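Local coordinates for methyl-coenzyme M reductase gamma subunit (Methermicoccus shengliensis DSM 18856, PDB 7NKG), which forms part of the enzyme that probably catalyses the final, methane-forming step of methanogenesis or its reversal, using the nickel cofactor factor 430, at residues C[85-89]-C[134-139]. Residues are numbered along the deposited sequence; the frame is centred on the assembly and turned at random. Where two conformers were deposited one is given.
Sequences YVQWT and YGKMSI
One face of the antiparallel sheet packs against helix 128-140 here, with V86 and W88 of strand 83-90 turned toward Y134, G135, S138 and I139. The indole of W88 reaches the helix edge-on and gives its N-H to the serine hydroxyl, NE1 to S138 OG 2.9 Å, at 154° and with the oxygen 16° out of the ring plane. That hydroxyl donates in turn to the backbone carbonyl one turn earlier, S138 OG to G135 O 2.7 Å; chi1 of 79° places OG where it can serve both, so a small serine satisfies a buried indole N-H. Beyond it, the benzo edge of W88 rests on aliphatic carbon, CZ2 lying 3.8 Å from I139 CB. The two methyls of V86 meet different parts of the helix: CG1 meets Y134 CE2 at 3.8 Å, and CG2 lies 4.0 Å from G135 CA, where the lack of a side chain lets strand and helix come close. Y134, its ring swung anti to the backbone N, sends its hydroxyl to a bridging water, OH to water O 2.7 Å, which in turn donates to V86 O. R102 adds a cation-pi contact to W88. Facing the other way, Q87 OE1 hydrogen-bonds R121 NE, of the factor 430 pocket. The result is a helix packed on one face of an antiparallel sheet (alpha+beta), behind the cofactor-binding side of the gamma subunit.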
loop_
_atom_site.group_PDB
_atom_site.type_symbol
_atom_site.label_atom_id
_atom_site.label_comp_id
_atom_site.label_asym_id
_atom_site.label_seq_id
_atom_site.Cartn_x
_atom_site.Cartn_y
_atom_site.Cartn_z
ATOM N N TYR C 85 -27.038 28.691 2.980
ATOM C CA TYR C 85 -26.252 28.979 4.168
ATOM C C TYR C 85 -26.177 30.455 4.567
ATOM O O TYR C 85 -26.416 31.351 3.753
ATOM C CB TYR C 85 -24.851 28.422 3.926
ATOM C CG TYR C 85 -24.072 29.270 2.960
ATOM C CD1 TYR C 85 -24.196 29.088 1.592
ATOM C CD2 TYR C 85 -23.280 30.310 3.408
ATOM C CE1 TYR C 85 -23.613 29.972 0.699
ATOM C CE2 TYR C 85 -22.657 31.164 2.528
ATOM C CZ TYR C 85 -22.899 31.055 1.179
ATOM O OH TYR C 85 -22.191 31.878 0.348
ATOM N N VAL C 86 -25.793 30.676 5.838
ATOM C CA VAL C 86 -25.527 31.985 6.430
ATOM C C VAL C 86 -24.183 31.794 7.138
ATOM O O VAL C 86 -24.103 30.942 8.026
ATOM C CB VAL C 86 -26.632 32.406 7.430
ATOM C CG1 VAL C 86 -26.230 33.671 8.188
ATOM C CG2 VAL C 86 -27.963 32.611 6.710
ATOM N N GLN C 87 -23.128 32.508 6.715
ATOM C CA GLN C 87 -21.808 32.351 7.326
ATOM C C GLN C 87 -21.317 33.680 7.869
ATOM O O GLN C 87 -21.316 34.673 7.143
ATOM C CB GLN C 87 -20.795 31.761 6.339
ATOM C CG GLN C 87 -19.416 31.566 6.957
ATOM C CD GLN C 87 -18.598 30.568 6.190
ATOM O OE1 GLN C 87 -18.693 29.359 6.417
ATOM N NE2 GLN C 87 -17.774 31.039 5.251
ATOM N N TRP C 88 -20.846 33.673 9.128
ATOM C CA TRP C 88 -20.373 34.850 9.847
ATOM C C TRP C 88 -18.909 34.741 10.258
ATOM O O TRP C 88 -18.459 33.663 10.638
ATOM C CB TRP C 88 -21.178 35.015 11.144
ATOM C CG TRP C 88 -22.497 35.697 10.948
ATOM C CD1 TRP C 88 -23.727 35.111 10.878
ATOM C CD2 TRP C 88 -22.708 37.104 10.781
ATOM N NE1 TRP C 88 -24.693 36.069 10.662
ATOM C CE2 TRP C 88 -24.094 37.305 10.609
ATOM C CE3 TRP C 88 -21.857 38.220 10.779
ATOM C CZ2 TRP C 88 -24.648 38.573 10.435
ATOM C CZ3 TRP C 88 -22.402 39.471 10.573
ATOM C CH2 TRP C 88 -23.786 39.641 10.415
ATOM N N THR C 89 -18.206 35.868 10.235
ATOM C CA THR C 89 -16.852 36.019 10.760
ATOM C C THR C 89 -16.986 37.050 11.871
ATOM O O THR C 89 -17.654 38.074 11.682
ATOM C CB THR C 89 -15.875 36.460 9.689
ATOM O OG1 THR C 89 -15.787 35.420 8.710
ATOM C CG2 THR C 89 -14.481 36.754 10.251
ATOM N N TYR C 134 -33.316 32.131 10.524
ATOM C CA TYR C 134 -32.123 32.132 11.359
ATOM C C TYR C 134 -31.275 33.384 11.035
ATOM O O TYR C 134 -30.838 34.071 11.955
ATOM C CB TYR C 134 -31.294 30.829 11.155
ATOM C CG TYR C 134 -29.853 30.979 11.590
ATOM C CD1 TYR C 134 -29.511 30.968 12.933
ATOM C CD2 TYR C 134 -28.854 31.270 10.668
ATOM C CE1 TYR C 134 -28.217 31.224 13.349
ATOM C CE2 TYR C 134 -27.562 31.560 11.076
ATOM C CZ TYR C 134 -27.242 31.521 12.417
ATOM O OH TYR C 134 -25.958 31.784 12.829
ATOM N N GLY C 135 -31.015 33.631 9.750
ATOM C CA GLY C 135 -30.196 34.749 9.284
ATOM C C GLY C 135 -30.667 36.089 9.809
ATOM O O GLY C 135 -29.855 36.902 10.258
ATOM N N LYS C 136 -31.989 36.303 9.825
ATOM C CA LYS C 136 -32.578 37.546 10.340
ATOM C C LYS C 136 -32.203 37.725 11.822
ATOM O O LYS C 136 -31.731 38.784 12.202
ATOM C CB LYS C 136 -34.101 37.511 10.158
ATOM C CG LYS C 136 -34.784 38.831 10.462
ATOM C CD LYS C 136 -36.303 38.703 10.298
ATOM C CE LYS C 136 -37.026 40.017 10.474
ATOM N NZ LYS C 136 -36.681 40.997 9.401
ATOM N N MET C 137 -32.380 36.686 12.646
ATOM C CA MET C 137 -32.024 36.773 14.066
ATOM C C MET C 137 -30.513 36.930 14.233
ATOM O O MET C 137 -30.083 37.678 15.101
ATOM C CB MET C 137 -32.527 35.542 14.819
ATOM C CG MET C 137 -34.042 35.487 14.911
ATOM S SD MET C 137 -34.618 33.893 15.496
ATOM C CE MET C 137 -36.353 34.045 15.196
ATOM N N SER C 138 -29.698 36.263 13.395
ATOM C CA SER C 138 -28.246 36.367 13.485
ATOM C C SER C 138 -27.728 37.794 13.226
ATOM O O SER C 138 -26.648 38.144 13.716
ATOM C CB SER C 138 -27.575 35.393 12.514
ATOM O OG SER C 138 -27.554 35.857 11.173
ATOM N N ILE C 139 -28.463 38.583 12.430
ATOM C CA ILE C 139 -28.017 39.938 12.080
ATOM C C ILE C 139 -28.729 41.051 12.862
ATOM O O ILE C 139 -28.124 42.095 13.109
ATOM C CB ILE C 139 -28.124 40.167 10.536
ATOM C CG1 ILE C 139 -27.243 41.365 10.090
ATOM C CG2 ILE C 139 -29.577 40.387 10.074
ATOM C CD1 ILE C 139 -26.806 41.305 8.592
HETATM O O HOH W 1 -24.088 31.677 10.943
#